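Local structure of putative ADP-Ribosyltransferase Scabin (5EWY) at residues A[135-147]-A[157-169]. The protein is a toxin of a plant-pathogenic Streptomyces that probably transfers ADP-ribose from NAD+ to DNA. Sequence-based numbering, arbitrary orientation. Where two conformers were deposited one is given.
With 5TQ (4-(8-fluoranyl-6-oxidanylidene-1,3,4,5-tetrahydrobenzo[c][1,6]naphthyridin-2-yl)butanoic acid), chain B.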
ATOM      1  N   TYR A 135       7.082   1.441   5.808  1.00 14.63           N
ATOM      2  CA  TYR A 135       6.736   0.020   5.759  1.00 16.10           C
ATOM      3  C   TYR A 135       7.009  -0.570   4.385  1.00 14.73           C
ATOM      4  O   TYR A 135       6.852   0.097   3.355  1.00 14.91           O
ATOM      5  CB  TYR A 135       5.266  -0.179   6.116  1.00 17.34           C
ATOM      6  CG  TYR A 135       4.974   0.045   7.586  1.00 16.61           C
ATOM      7  CD1 TYR A 135       4.633   1.296   8.073  1.00 16.68           C
ATOM      8  CD2 TYR A 135       5.014  -1.001   8.477  1.00 16.91           C
ATOM      9  CE1 TYR A 135       4.370   1.495   9.423  1.00 16.70           C
ATOM     10  CE2 TYR A 135       4.769  -0.832   9.807  1.00 19.81           C
ATOM     11  CZ  TYR A 135       4.431   0.423  10.289  1.00 18.62           C
ATOM     12  OH  TYR A 135       4.198   0.535  11.632  1.00 21.58           O
ATOM     13  N   TYR A 136       7.468  -1.825   4.406  1.00 14.19           N
ATOM     14  CA  TYR A 136       7.833  -2.611   3.237  1.00 14.23           C
ATOM     15  C   TYR A 136       6.785  -3.705   3.086  1.00 14.58           C
ATOM     16  O   TYR A 136       6.478  -4.406   4.052  1.00 15.97           O
ATOM     17  CB  TYR A 136       9.217  -3.250   3.453  1.00 15.95           C
ATOM     18  CG  TYR A 136      10.380  -2.291   3.468  1.00 14.65           C
ATOM     19  CD1 TYR A 136      10.404  -1.186   4.327  1.00 14.00           C
ATOM     20  CD2 TYR A 136      11.431  -2.440   2.612  1.00 15.87           C
ATOM     21  CE1 TYR A 136      11.458  -0.326   4.335  1.00 15.61           C
ATOM     22  CE2 TYR A 136      12.481  -1.544   2.593  1.00 16.36           C
ATOM     23  CZ  TYR A 136      12.476  -0.465   3.456  1.00 15.53           C
ATOM     24  OH  TYR A 136      13.543   0.376   3.435  1.00 17.39           O
ATOM     25  N   ILE A 137       6.181  -3.792   1.897  1.00 13.96           N
ATOM     26  CA  ILE A 137       4.978  -4.585   1.652  1.00 15.06           C
ATOM     27  C   ILE A 137       5.236  -5.523   0.479  1.00 16.08           C
ATOM     28  O   ILE A 137       5.796  -5.102  -0.546  1.00 15.09           O
ATOM     29  CB  ILE A 137       3.791  -3.653   1.353  1.00 16.34           C
ATOM     30  CG1 ILE A 137       3.468  -2.877   2.625  1.00 17.81           C
ATOM     31  CG2 ILE A 137       2.558  -4.410   0.844  1.00 17.58           C
ATOM     32  CD1 ILE A 137       2.631  -1.638   2.389  1.00 20.86           C
ATOM     33  N   ASP A 138       4.834  -6.784   0.627  1.00 16.21           N
ATOM     34  CA  ASP A 138       4.962  -7.764  -0.453  1.00 16.67           C
ATOM     35  C   ASP A 138       3.589  -8.414  -0.567  1.00 17.40           C
ATOM     36  O   ASP A 138       3.283  -9.394   0.106  1.00 17.81           O
ATOM     37  CB  ASP A 138       6.068  -8.761  -0.149  1.00 16.52           C
ATOM     38  CG  ASP A 138       6.155  -9.891  -1.170  1.00 19.74           C
ATOM     39  OD1 ASP A 138       5.715  -9.714  -2.328  1.00 18.86           O
ATOM     40  OD2 ASP A 138       6.698 -10.958  -0.825  1.00 20.09           O
ATOM     41  N   ALA A 139       2.728  -7.800  -1.381  1.00 17.92           N
ATOM     42  CA  ALA A 139       1.327  -8.177  -1.429  1.00 19.18           C
ATOM     43  C   ALA A 139       0.885  -8.281  -2.878  1.00 17.94           C
ATOM     44  O   ALA A 139       1.325  -7.479  -3.717  1.00 19.10           O
ATOM     45  CB  ALA A 139       0.440  -7.106  -0.759  1.00 19.30           C
ATOM     46  N   PRO A 140       0.006  -9.220  -3.187  1.00 18.46           N
ATOM     47  CA  PRO A 140      -0.518  -9.334  -4.550  1.00 20.69           C
ATOM     48  C   PRO A 140      -1.583  -8.285  -4.787  1.00 22.55           C
ATOM     49  O   PRO A 140      -2.316  -7.898  -3.875  1.00 22.68           O
ATOM     50  CB  PRO A 140      -1.151 -10.732  -4.580  1.00 23.78           C
ATOM     51  CG  PRO A 140      -1.545 -10.994  -3.168  1.00 25.80           C
ATOM     52  CD  PRO A 140      -0.508 -10.291  -2.310  1.00 21.17           C
ATOM     53  N   GLY A 141      -1.657  -7.833  -6.027  1.00 21.83           N
ATOM     54  CA  GLY A 141      -2.795  -7.033  -6.455  1.00 26.01           C
ATOM     55  C   GLY A 141      -2.654  -5.556  -6.178  1.00 21.64           C
ATOM     56  O   GLY A 141      -1.578  -4.969  -6.318  1.00 19.27           O
ATOM     57  N   GLY A 142      -3.766  -4.947  -5.781  1.00 21.52           N
ATOM     58  CA  GLY A 142      -3.802  -3.495  -5.648  1.00 20.42           C
ATOM     59  C   GLY A 142      -4.182  -2.820  -6.947  1.00 21.55           C
ATOM     60  O   GLY A 142      -3.984  -3.343  -8.043  1.00 22.84           O
ATOM     61  N   VAL A 143      -4.819  -1.666  -6.817  1.00 21.30           N
ATOM     62  CA  VAL A 143      -5.202  -0.861  -7.970  1.00 20.91           C
ATOM     63  C   VAL A 143      -4.050   0.086  -8.298  1.00 20.69           C
ATOM     64  O   VAL A 143      -3.648   0.904  -7.464  1.00 19.87           O
ATOM     65  CB  VAL A 143      -6.488  -0.070  -7.686  1.00 23.64           C
ATOM     66  CG1 VAL A 143      -6.843   0.768  -8.895  1.00 25.89           C
ATOM     67  CG2 VAL A 143      -7.644  -1.004  -7.307  1.00 25.35           C
ATOM     68  N   ASP A 144      -3.528  -0.000  -9.516  1.00 20.72           N
ATOM     69  CA  ASP A 144      -2.470   0.904  -9.952  1.00 21.35           C
ATOM     70  C   ASP A 144      -3.112   2.246 -10.285  1.00 24.25           C
ATOM     71  O   ASP A 144      -3.850   2.373 -11.264  1.00 24.02           O
ATOM     72  CB  ASP A 144      -1.715   0.304 -11.138  1.00 23.19           C
ATOM     73  CG  ASP A 144      -0.519   1.138 -11.546  1.00 21.77           C
ATOM     74  OD1 ASP A 144      -0.666   2.371 -11.646  1.00 21.24           O
ATOM     75  OD2 ASP A 144       0.573   0.577 -11.779  1.00 22.62           O
ATOM     76  N   VAL A 145      -2.847   3.251  -9.449  1.00 20.41           N
ATOM     77  CA  VAL A 145      -3.584   4.504  -9.548  1.00 21.50           C
ATOM     78  C   VAL A 145      -3.329   5.176 -10.888  1.00 20.62           C
ATOM     79  O   VAL A 145      -4.264   5.589 -11.576  1.00 23.22           O
ATOM     80  CB  VAL A 145      -3.254   5.426  -8.366  1.00 21.38           C
ATOM     81  CG1 VAL A 145      -3.782   6.865  -8.612  1.00 24.80           C
ATOM     82  CG2 VAL A 145      -3.871   4.891  -7.100  1.00 21.78           C
ATOM     83  N   ASN A 146      -2.061   5.334 -11.265  1.00 21.24           N
ATOM     84  CA  ASN A 146      -1.775   6.061 -12.499  1.00 21.78           C
ATOM     85  C   ASN A 146      -2.267   5.312 -13.736  1.00 23.96           C
ATOM     86  O   ASN A 146      -2.652   5.947 -14.726  1.00 28.79           O
ATOM     87  CB  ASN A 146      -0.295   6.395 -12.608  1.00 22.94           C
ATOM     88  CG  ASN A 146       0.138   7.430 -11.606  1.00 23.80           C
ATOM     89  OD1 ASN A 146      -0.676   7.960 -10.831  1.00 24.07           O
ATOM     90  ND2 ASN A 146       1.424   7.734 -11.606  1.00 23.27           N
ATOM     91  N   LYS A 147      -2.290   3.976 -13.701  1.00 23.81           N
ATOM     92  CA  LYS A 147      -2.854   3.233 -14.823  1.00 27.69           C
ATOM     93  C   LYS A 147      -4.368   3.367 -14.875  1.00 29.25           C
ATOM     94  O   LYS A 147      -4.965   3.233 -15.951  1.00 32.88           O
ATOM     95  CB  LYS A 147      -2.475   1.754 -14.740  1.00 26.20           C
ATOM     96  CG  LYS A 147      -1.018   1.470 -15.004  1.00 31.01           C
ATOM     97  CD  LYS A 147      -0.758  -0.031 -15.024  1.00 44.40           C
ATOM     98  CE  LYS A 147       0.726  -0.354 -15.111  1.00 67.75           C
ATOM     99  NZ  LYS A 147       1.361   0.290 -16.290  1.00 89.89           N
ATOM    100  N   ASP A 157       3.198  11.797  -9.246  1.00 24.33           N
ATOM    101  CA  ASP A 157       4.552  11.423  -8.849  0.61 26.71           C
ATOM    102  C   ASP A 157       4.581  10.599  -7.571  1.00 24.44           C
ATOM    103  O   ASP A 157       5.661  10.135  -7.191  1.00 27.76           O
ATOM    104  CB  ASP A 157       5.462  12.654  -8.725  0.61 32.05           C
ATOM    105  CG  ASP A 157       5.972  13.153 -10.075  0.61 48.08           C
ATOM    106  OD1 ASP A 157       5.995  12.372 -11.054  0.61 39.56           O
ATOM    107  OD2 ASP A 157       6.366  14.335 -10.152  0.61 59.91           O
ATOM    108  N   GLN A 158       3.432  10.317  -6.962  1.00 20.43           N
ATOM    109  CA  GLN A 158       3.398   9.397  -5.841  1.00 19.82           C
ATOM    110  C   GLN A 158       3.388   7.935  -6.275  1.00 18.70           C
ATOM    111  O   GLN A 158       3.532   7.052  -5.419  1.00 16.88           O
ATOM    112  CB  GLN A 158       2.151   9.620  -4.996  1.00 21.43           C
ATOM    113  CG  GLN A 158       2.023  10.965  -4.343  1.00 25.96           C
ATOM    114  CD  GLN A 158       0.832  10.971  -3.400  1.00 29.47           C
ATOM    115  OE1 GLN A 158      -0.322  10.666  -3.801  1.00 33.16           O
ATOM    116  NE2 GLN A 158       1.094  11.284  -2.147  1.00 44.05           N
ATOM    117  N   VAL A 159       3.164   7.668  -7.566  1.00 18.28           N
ATOM    118  CA  VAL A 159       3.168   6.319  -8.134  1.00 17.29           C
ATOM    119  C   VAL A 159       2.487   5.326  -7.190  1.00 18.15           C
ATOM    120  O   VAL A 159       3.062   4.311  -6.752  1.00 16.83           O
ATOM    121  CB  VAL A 159       4.556   5.885  -8.646  1.00 16.78           C
ATOM    122  CG1 VAL A 159       4.981   6.749  -9.806  1.00 19.16           C
ATOM    123  CG2 VAL A 159       5.603   5.896  -7.543  1.00 16.81           C
ATOM    124  N   GLU A 160       1.219   5.602  -6.921  1.00 17.74           N
ATOM    125  CA  GLU A 160       0.441   4.965  -5.872  1.00 16.01           C
ATOM    126  C   GLU A 160      -0.171   3.659  -6.357  1.00 16.63           C
ATOM    127  O   GLU A 160      -0.573   3.521  -7.519  1.00 18.74           O
ATOM    128  CB  GLU A 160      -0.669   5.916  -5.416  1.00 17.71           C
ATOM    129  CG  GLU A 160      -1.483   5.378  -4.278  1.00 20.39           C
ATOM    130  CD  GLU A 160      -2.532   6.331  -3.787  1.00 28.41           C
ATOM    131  OE1 GLU A 160      -2.488   7.513  -4.184  1.00 24.77           O
ATOM    132  OE2 GLU A 160      -3.390   5.871  -3.002  1.00 29.24           O
ATOM    133  N   VAL A 161      -0.269   2.719  -5.429  1.00 17.67           N
ATOM    134  CA  VAL A 161      -1.048   1.497  -5.574  1.00 16.97           C
ATOM    135  C   VAL A 161      -2.024   1.481  -4.400  1.00 17.64           C
ATOM    136  O   VAL A 161      -1.614   1.523  -3.225  1.00 18.29           O
ATOM    137  CB  VAL A 161      -0.157   0.242  -5.590  1.00 16.68           C
ATOM    138  CG1 VAL A 161      -1.010  -1.035  -5.665  1.00 18.93           C
ATOM    139  CG2 VAL A 161       0.847   0.284  -6.754  1.00 17.23           C
ATOM    140  N   ALA A 162      -3.316   1.430  -4.710  1.00 18.44           N
ATOM    141  CA  ALA A 162      -4.362   1.508  -3.697  1.00 18.84           C
ATOM    142  C   ALA A 162      -4.944   0.124  -3.437  1.00 19.28           C
ATOM    143  O   ALA A 162      -5.464  -0.519  -4.360  1.00 21.42           O
ATOM    144  CB  ALA A 162      -5.474   2.436  -4.162  1.00 20.71           C
ATOM    145  N   PHE A 163      -4.884  -0.325  -2.183  1.00 18.84           N
ATOM    146  CA  PHE A 163      -5.342  -1.662  -1.829  1.00 19.51           C
ATOM    147  C   PHE A 163      -6.769  -1.621  -1.301  1.00 20.46           C
ATOM    148  O   PHE A 163      -6.992  -1.176  -0.161  1.00 20.48           O
ATOM    149  CB  PHE A 163      -4.405  -2.325  -0.814  1.00 19.43           C
ATOM    150  CG  PHE A 163      -3.202  -2.916  -1.468  1.00 18.23           C
ATOM    151  CD1 PHE A 163      -3.225  -4.215  -1.946  1.00 18.63           C
ATOM    152  CD2 PHE A 163      -2.078  -2.137  -1.708  1.00 18.33           C
ATOM    153  CE1 PHE A 163      -2.134  -4.743  -2.610  1.00 18.64           C
ATOM    154  CE2 PHE A 163      -0.988  -2.647  -2.377  1.00 17.41           C
ATOM    155  CZ  PHE A 163      -1.008  -3.948  -2.835  1.00 17.64           C
ATOM    156  N   PRO A 164      -7.771  -2.034  -2.077  1.00 20.61           N
ATOM    157  CA  PRO A 164      -9.149  -2.043  -1.556  1.00 21.56           C
ATOM    158  C   PRO A 164      -9.299  -3.107  -0.482  1.00 26.57           C
ATOM    159  O   PRO A 164      -8.945  -4.272  -0.691  1.00 24.91           O
ATOM    160  CB  PRO A 164     -10.007  -2.358  -2.786  1.00 22.83           C
ATOM    161  CG  PRO A 164      -9.078  -2.278  -3.975  1.00 22.25           C
ATOM    162  CD  PRO A 164      -7.701  -2.579  -3.440  1.00 22.34           C
ATOM    163  N   GLY A 165      -9.796  -2.703   0.678  1.00 25.41           N
ATOM    164  CA  GLY A 165      -9.862  -3.582   1.818  1.00 26.01           C
ATOM    165  C   GLY A 165      -8.579  -3.655   2.603  1.00 22.21           C
ATOM    166  O   GLY A 165      -8.511  -4.412   3.580  1.00 25.53           O
ATOM    167  N   GLY A 166      -7.571  -2.883   2.219  1.00 21.97           N
ATOM    168  CA  GLY A 166      -6.302  -2.891   2.916  1.00 20.28           C
ATOM    169  C   GLY A 166      -5.493  -4.143   2.662  1.00 20.60           C
ATOM    170  O   GLY A 166      -5.588  -4.775   1.609  1.00 21.88           O
ATOM    171  N   ILE A 167      -4.641  -4.455   3.636  1.00 21.21           N
ATOM    172  CA  ILE A 167      -3.536  -5.400   3.454  1.00 19.71           C
ATOM    173  C   ILE A 167      -3.356  -6.187   4.740  1.00 22.03           C
ATOM    174  O   ILE A 167      -3.048  -5.606   5.792  1.00 21.86           O
ATOM    175  CB  ILE A 167      -2.226  -4.664   3.135  1.00 20.20           C
ATOM    176  CG1 ILE A 167      -2.389  -3.699   1.949  1.00 20.69           C
ATOM    177  CG2 ILE A 167      -1.101  -5.684   2.857  1.00 19.61           C
ATOM    178  CD1 ILE A 167      -1.211  -2.779   1.790  1.00 20.87           C
ATOM    179  N   ARG A 168      -3.494  -7.514   4.655  1.00 22.36           N
ATOM    180  CA  ARG A 168      -3.289  -8.374   5.812  1.00 22.67           C
ATOM    181  C   ARG A 168      -1.830  -8.351   6.255  1.00 21.78           C
ATOM    182  O   ARG A 168      -0.915  -8.153   5.452  1.00 20.31           O
ATOM    183  CB  ARG A 168      -3.679  -9.820   5.479  1.00 26.94           C
ATOM    184  CG  ARG A 168      -5.173 -10.027   5.311  1.00 29.22           C
ATOM    185  CD  ARG A 168      -5.563 -11.483   5.497  1.00 38.60           C
ATOM    186  NE  ARG A 168      -5.070 -12.335   4.417  1.00 38.78           N
ATOM    187  CZ  ARG A 168      -5.591 -12.377   3.194  1.00 54.90           C
ATOM    188  NH1 ARG A 168      -6.620 -11.600   2.877  1.00 47.15           N
ATOM    189  NH2 ARG A 168      -5.079 -13.194   2.280  1.00 63.34           N
ATOM    190  N   THR A 169      -1.616  -8.644   7.539  1.00 22.81           N
ATOM    191  CA  THR A 169      -0.268  -8.567   8.093  1.00 21.47           C
ATOM    192  C   THR A 169       0.691  -9.555   7.422  1.00 23.64           C
ATOM    193  O   THR A 169       1.889  -9.255   7.316  1.00 21.39           O
ATOM    194  CB  THR A 169      -0.290  -8.789   9.610  1.00 22.34           C
ATOM    195  OG1 THR A 169       1.046  -8.678  10.121  1.00 24.91           O
ATOM    196  CG2 THR A 169      -0.871 -10.164   9.969  1.00 26.90           C
TER
HETATM  197  N12 5TQ B 301      -1.856   9.218   3.815  1.00 27.46           N
HETATM  198  C13 5TQ B 301      -1.102   8.803   4.833  1.00 35.37           C
HETATM  199  C15 5TQ B 301      -3.039  10.102   4.067  1.00 29.38           C
HETATM  200  C17 5TQ B 301      -4.857   8.834   5.314  1.00 39.96           C
HETATM  201  C01 5TQ B 301       1.551   6.652  -0.609  1.00 19.58           C
HETATM  202  C02 5TQ B 301       0.836   7.106  -1.709  1.00 19.63           C
HETATM  203  C03 5TQ B 301      -0.288   7.910  -1.550  1.00 21.12           C
HETATM  204  C04 5TQ B 301      -0.715   8.244  -0.272  1.00 22.44           C
HETATM  205  C05 5TQ B 301       0.003   7.815   0.862  1.00 20.36           C
HETATM  206  C06 5TQ B 301       1.133   6.999   0.676  1.00 19.35           C
HETATM  207  C07 5TQ B 301       1.895   6.557   1.837  1.00 19.41           C
HETATM  208  C08 5TQ B 301      -0.414   8.153   2.202  1.00 20.85           C
HETATM  209  C09 5TQ B 301       0.382   7.664   3.276  1.00 23.81           C
HETATM  210  N10 5TQ B 301       1.472   6.884   3.073  1.00 18.61           N
HETATM  211  C11 5TQ B 301      -1.518   8.951   2.532  1.00 25.78           C
HETATM  212  C14 5TQ B 301      -0.027   8.001   4.628  1.00 22.58           C
HETATM  213  C16 5TQ B 301      -3.778   9.896   5.382  1.00 39.05           C
HETATM  214  C18 5TQ B 301      -4.287   7.453   5.568  1.00 44.55           C
HETATM  215  O19 5TQ B 301       2.919   5.837   1.695  1.00 17.62           O
HETATM  216  F20 5TQ B 301       1.249   6.777  -2.934  1.00 21.50           F
HETATM  217  O21 5TQ B 301      -4.896   6.672   6.346  1.00 32.28           O
HETATM  218  O22 5TQ B 301      -3.228   7.113   5.011  1.00 26.11           O
HETATM  219  O   HOH W   1       0.384   4.338 -10.014  1.00 20.26           O
HETATM  220  O   HOH W   2      -0.025   7.969  -8.134  1.00 23.11           O
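Val-143 and Ala-162 face each other as an antiparallel hydrogen-bonded pair, Val-143 N to Ala-162 O and Ala-162 N to Val-143 O both at 2.8 Å, and a third backbone bond, Val-145 N to Glu-160 O (3.0 Å), extends the pairing to the start of helix 145-149. Water 1 also donates to Glu-160 O, while accepting from Asn-146 N and donating to Asp-144 OD1; OD1 of Asp-144, the N-cap residue, accepts Lys-147 N, which reaches it from above the carboxylate plane, and Tyr-120 holds OD2. On the Ala-162 side, Val-143 CG2 meets Pro-164 CG at 3.8 Å and Val-145 CG2 lies slantwise across the aliphatic stem of Glu-160, 3.7 Å from its CG. With CG anti to the backbone N (chi1 -177°) and the chain extended, Glu-160 reaches past Val-145 to Ser-117, which hydrogen-bonds OE2. Further along, Gly-142 CA sits over one face of the Phe-163 ring, 3.9 Å from its centroid, in a CH-pi contact, while Pro-140 O lies in plane at the ring edge, 3.4 Å from CE1. Ala-139 CB touches both that ring and Ile-167 CG2; Ile-137 and Ile-167 meet through their CD1 methyls. Strand 160-164 lies between strands 115-119 and 143-144 in the small three-stranded sheet; Glu-160 at its start and Gln-158, in the 3-10 turn just before it, meet the inhibitor's fluorinated ring, consistent with the Q-X-E motif of ADP-ribosyltransferases, whose glutamate is catalytic in relatives.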